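Local coordinates for uncharacterized protein AsqI (PDB 5YY3) that catalyses the zinc-dependent ring contraction of 4'-methoxycyclopenin to 4'-methoxyviridicatin, with release of methyl isocyanate, in fungal aspoquinolone biosynthesis, at residues 296-301 with 305-310; 324-329 with 336-341. All coordinates share one frame; numbering follows the deposited sequence.

In the fold
The two contacts follow one another along the chain, contact 1 closing before contact 2 opens, and both lie within the hemocyanin-type copper-domain region of this zinc-binding member of the tyrosinase family. Contact 1 joins helix 288-304 to the short strand 306-307 that follows it; contact 2 folds helix 335-339 back on helix 323-331. Their centres are about 13 Å apart, and they meet where Phe307 CE2 lies 4.2 Å from Val327 CG2, so helix 323-331 shares apolar packing with both. Contact 1 is away from the zinc ligands, whereas Gly329 of contact 2 lies about 11 Å from the side chain of the zinc ligand His218.

Contact 1. Residues 296-301 with 305-310; sequences DNIYAA and GQFETT
The carbonyl oxygen of Ala301 is gripped by two consecutive backbone amides, Gly305 N at 2.7 Å and, more weakly, Gln306 N at 3.1 Å. The nearer donor stands 28° from the carbonyl plane, and both bonds are bent, with an N-H...O angle of 135° for Gly305 and 130° for Gln306. The weak bond from Gln306 N belongs to the Schellman motif that ends helix 288-304, completed by Gly305 N to Ile302 O; Gly305, with positive phi, is its C-prime residue and turns the chain into strand 306-307, which pairs with strand 316-317. The turn brings Phe307 back against the helix. Ala301 CB sits over one face of its ring, 3.8 Å from the centroid and displaced toward the rim, as a CH-pi contact. Ile298, one helical turn earlier, turns CG2 anti to its backbone N, which carries that methyl to the ring edge, 4.0 Å from Phe307 CZ. Tyr352 meets the Phe307 ring edge-to-face, and Ile330 of helix 323-331 also packs on it. Farther back, Asp296 forms a salt bridge with Arg303 of the second subunit. With both amides paired inside the backbone, the ring can seat on the helix through apolar contact alone.

Contact 2. Residues 324-329 with 336-341; sequences LNFVGG and PSLNKL
Leu338 meets Phe326 through a CH-pi contact, its CD2 methyl standing over one face of the ring at 3.9 Å from the centroid and 22° off the normal. The methyl is shifted toward the rim on the CD1-CE1 side, and its closest ring atom is Phe326 CD1 at 3.7 Å. Leu338 CB also touches Phe326 CE1; the two side chains run alongside each other, pointing opposite ways. More loosely, Leu341 CD1 approaches the far end of the same ring obliquely, 4.5 Å from Phe326 CZ.

Methyl-to-backbone packing forms the second group. The other branch of Leu338, CD1, rests on bare main chain, 3.5 Å from Gly329 C. Chi1 of -69° swings CG of Leu338 anti to its carbonyl carbon, and chi2 of 174° sends CD1 to the glycine and CD2 over the ring. Together the segments make a helical hairpin of two short helices, 323-331 and 335-339, running roughly antiparallel within the hemocyanin-type domain; Leu338 wedges between Asn325, Phe326 and Gly329, where the absence of a side chain at Gly329 lets the methyl settle on the backbone.

No hydrogen bond crosses between the segments. Leu338 CD2 also lies 3.8 Å from Asn325 O, a carbonyl already engaged by Gly329 N at 2.8 Å within the helix. The amide of Asn325 is held from elsewhere: its OD1 accepts a hydrogen bond from Glu212 N, and its ND2 gives a weak one to Asp208 O.

Contact 1. Residues 296-301 with 305-310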
# COMPACT_ATOMS: atom_id res chain seq x y z
N ASP A 296 -2.38 -33.16 20.85
CA ASP A 296 -1.30 -34.12 20.60
C ASP A 296 -1.84 -35.53 20.55
O ASP A 296 -1.36 -36.37 19.78
CB ASP A 296 -0.23 -34.04 21.69
CG ASP A 296 0.56 -32.78 21.65
OD1 ASP A 296 0.49 -32.07 20.62
OD2 ASP A 296 1.28 -32.50 22.65
N ASN A 297 -2.84 -35.81 21.38
CA ASN A 297 -3.37 -37.15 21.48
C ASN A 297 -4.26 -37.46 20.28
O ASN A 297 -4.21 -38.57 19.73
CB ASN A 297 -4.14 -37.33 22.80
CG ASN A 297 -3.22 -37.38 24.01
OD1 ASN A 297 -2.02 -37.61 23.88
ND2 ASN A 297 -3.78 -37.16 25.19
N ILE A 298 -5.05 -36.48 19.85
CA ILE A 298 -5.85 -36.63 18.63
C ILE A 298 -4.94 -36.76 17.41
O ILE A 298 -5.23 -37.53 16.49
CB ILE A 298 -6.83 -35.45 18.46
CG1 ILE A 298 -7.78 -35.41 19.66
CG2 ILE A 298 -7.63 -35.59 17.15
CD1 ILE A 298 -8.76 -34.28 19.62
N TYR A 299 -3.81 -36.03 17.41
CA TYR A 299 -2.84 -36.18 16.33
C TYR A 299 -2.32 -37.61 16.27
O TYR A 299 -2.31 -38.26 15.21
CB TYR A 299 -1.66 -35.23 16.51
CG TYR A 299 -1.90 -33.77 16.15
CD1 TYR A 299 -3.07 -33.34 15.53
CD2 TYR A 299 -0.93 -32.81 16.43
CE1 TYR A 299 -3.26 -32.00 15.21
CE2 TYR A 299 -1.11 -31.49 16.11
CZ TYR A 299 -2.28 -31.08 15.50
OH TYR A 299 -2.44 -29.74 15.20
N ALA A 300 -1.91 -38.10 17.43
CA ALA A 300 -1.28 -39.42 17.57
C ALA A 300 -2.24 -40.53 17.18
O ALA A 300 -1.86 -41.49 16.49
CB ALA A 300 -0.78 -39.61 19.00
N ALA A 301 -3.48 -40.40 17.64
CA ALA A 301 -4.54 -41.36 17.34
C ALA A 301 -4.82 -41.47 15.84
O ALA A 301 -5.02 -42.56 15.32
CB ALA A 301 -5.81 -40.96 18.07
N GLY A 305 -4.22 -44.62 13.80
CA GLY A 305 -5.41 -45.19 13.19
C GLY A 305 -6.44 -45.74 14.16
O GLY A 305 -7.33 -46.46 13.74
N GLN A 306 -6.31 -45.40 15.45
CA GLN A 306 -7.27 -45.80 16.49
C GLN A 306 -7.49 -44.68 17.48
O GLN A 306 -6.56 -43.93 17.77
CB GLN A 306 -6.78 -47.02 17.31
CG GLN A 306 -5.91 -48.04 16.62
CD GLN A 306 -5.03 -48.82 17.61
OE1 GLN A 306 -4.94 -48.48 18.80
NE2 GLN A 306 -4.36 -49.84 17.10
N PHE A 307 -8.69 -44.59 18.04
CA PHE A 307 -8.88 -43.80 19.26
C PHE A 307 -9.04 -44.75 20.46
O PHE A 307 -9.91 -45.63 20.46
CB PHE A 307 -10.08 -42.85 19.14
CG PHE A 307 -9.79 -41.59 18.36
CD1 PHE A 307 -9.32 -40.46 19.00
CD2 PHE A 307 -9.96 -41.55 16.98
CE1 PHE A 307 -9.04 -39.31 18.29
CE2 PHE A 307 -9.69 -40.40 16.27
CZ PHE A 307 -9.23 -39.28 16.92
N GLU A 308 -8.21 -44.56 21.49
CA GLU A 308 -8.25 -45.41 22.67
C GLU A 308 -9.57 -45.32 23.40
O GLU A 308 -10.17 -44.25 23.54
CB GLU A 308 -7.10 -45.08 23.64
CG GLU A 308 -5.72 -45.43 23.10
CD GLU A 308 -5.64 -46.83 22.53
OE1 GLU A 308 -6.07 -47.79 23.22
OE2 GLU A 308 -5.16 -46.98 21.38
N THR A 309 -10.01 -46.48 23.86
CA THR A 309 -11.24 -46.65 24.60
C THR A 309 -10.86 -46.74 26.09
O THR A 309 -9.69 -46.87 26.43
CB THR A 309 -12.02 -47.90 24.06
OG1 THR A 309 -12.71 -47.55 22.85
CG2 THR A 309 -13.03 -48.48 25.04
N THR A 310 -11.85 -46.60 26.96
CA THR A 310 -11.69 -46.83 28.39
C THR A 310 -11.22 -48.26 28.74
O THR A 310 -10.69 -48.50 29.83
CB THR A 310 -13.02 -46.53 29.12
OG1 THR A 310 -12.77 -46.24 30.49
CG2 THR A 310 -14.00 -47.71 28.98

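Contact 2. Residues 324-329 with 336-341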
# COMPACT_ATOMS: atom_id res chain seq x y z
N LEU A 324 -13.80 -39.30 9.37
CA LEU A 324 -14.16 -37.88 9.56
C LEU A 324 -15.23 -37.68 10.63
O LEU A 324 -15.18 -36.72 11.41
CB LEU A 324 -14.61 -37.26 8.24
CG LEU A 324 -13.52 -37.21 7.18
CD1 LEU A 324 -14.00 -36.45 5.95
CD2 LEU A 324 -12.26 -36.59 7.76
N ASN A 325 -16.19 -38.60 10.65
CA ASN A 325 -17.25 -38.54 11.65
C ASN A 325 -16.69 -38.65 13.05
O ASN A 325 -17.15 -37.98 13.98
CB ASN A 325 -18.28 -39.63 11.42
CG ASN A 325 -19.59 -39.34 12.11
OD1 ASN A 325 -20.07 -38.21 12.10
ND2 ASN A 325 -20.17 -40.36 12.74
N PHE A 326 -15.69 -39.50 13.21
CA PHE A 326 -15.11 -39.72 14.52
C PHE A 326 -14.14 -38.62 14.89
O PHE A 326 -14.18 -38.10 15.99
CB PHE A 326 -14.43 -41.09 14.60
CG PHE A 326 -15.34 -42.18 15.07
CD1 PHE A 326 -15.59 -42.36 16.43
CD2 PHE A 326 -15.99 -43.01 14.15
CE1 PHE A 326 -16.45 -43.38 16.88
CE2 PHE A 326 -16.85 -44.03 14.59
CZ PHE A 326 -17.07 -44.21 15.96
N VAL A 327 -13.25 -38.26 13.97
CA VAL A 327 -12.33 -37.17 14.22
C VAL A 327 -13.09 -35.87 14.53
O VAL A 327 -12.79 -35.18 15.49
CB VAL A 327 -11.37 -36.93 13.03
CG1 VAL A 327 -10.56 -35.64 13.25
CG2 VAL A 327 -10.45 -38.13 12.85
N GLY A 328 -14.10 -35.57 13.71
CA GLY A 328 -14.94 -34.40 13.92
C GLY A 328 -15.73 -34.51 15.21
O GLY A 328 -15.80 -33.55 15.98
N GLY A 329 -16.30 -35.69 15.44
CA GLY A 329 -17.08 -35.93 16.65
C GLY A 329 -16.29 -35.76 17.93
O GLY A 329 -16.74 -35.12 18.88
N PRO A 336 -21.38 -39.07 23.74
CA PRO A 336 -22.62 -39.88 23.78
C PRO A 336 -23.03 -40.46 22.42
O PRO A 336 -23.37 -41.64 22.34
CB PRO A 336 -23.67 -38.88 24.27
CG PRO A 336 -22.90 -37.94 25.12
CD PRO A 336 -21.56 -37.78 24.44
N SER A 337 -22.97 -39.67 21.36
CA SER A 337 -23.34 -40.14 20.03
C SER A 337 -22.35 -41.18 19.50
O SER A 337 -22.73 -42.27 19.07
CB SER A 337 -23.43 -38.97 19.05
OG SER A 337 -24.15 -39.33 17.89
N LEU A 338 -21.06 -40.85 19.55
CA LEU A 338 -20.03 -41.74 19.03
C LEU A 338 -20.00 -43.06 19.79
O LEU A 338 -19.79 -44.12 19.19
CB LEU A 338 -18.66 -41.04 19.07
CG LEU A 338 -18.47 -39.86 18.10
CD1 LEU A 338 -17.13 -39.13 18.31
CD2 LEU A 338 -18.62 -40.29 16.64
N ASN A 339 -20.21 -43.01 21.10
CA ASN A 339 -20.15 -44.21 21.94
C ASN A 339 -21.20 -45.27 21.58
O ASN A 339 -20.97 -46.46 21.77
CB ASN A 339 -20.29 -43.84 23.42
CG ASN A 339 -18.98 -43.41 24.06
OD1 ASN A 339 -17.90 -43.67 23.52
ND2 ASN A 339 -19.06 -42.77 25.22
N LYS A 340 -22.35 -44.84 21.05
CA LYS A 340 -23.43 -45.75 20.68
C LYS A 340 -23.05 -46.71 19.55
O LYS A 340 -23.86 -47.52 19.11
CB LYS A 340 -24.68 -44.95 20.26
CG LYS A 340 -25.23 -44.04 21.34
CD LYS A 340 -26.53 -43.35 20.92
CE LYS A 340 -27.74 -44.28 21.05
NZ LYS A 340 -29.04 -43.55 21.13
N LEU A 341 -21.80 -46.61 19.08
CA LEU A 341 -21.30 -47.44 17.98
C LEU A 341 -20.18 -48.38 18.41
O LEU A 341 -19.66 -49.14 17.59
CB LEU A 341 -20.80 -46.54 16.86
CG LEU A 341 -21.95 -45.84 16.15
CD1 LEU A 341 -21.44 -44.81 15.17
CD2 LEU A 341 -22.78 -46.91 15.45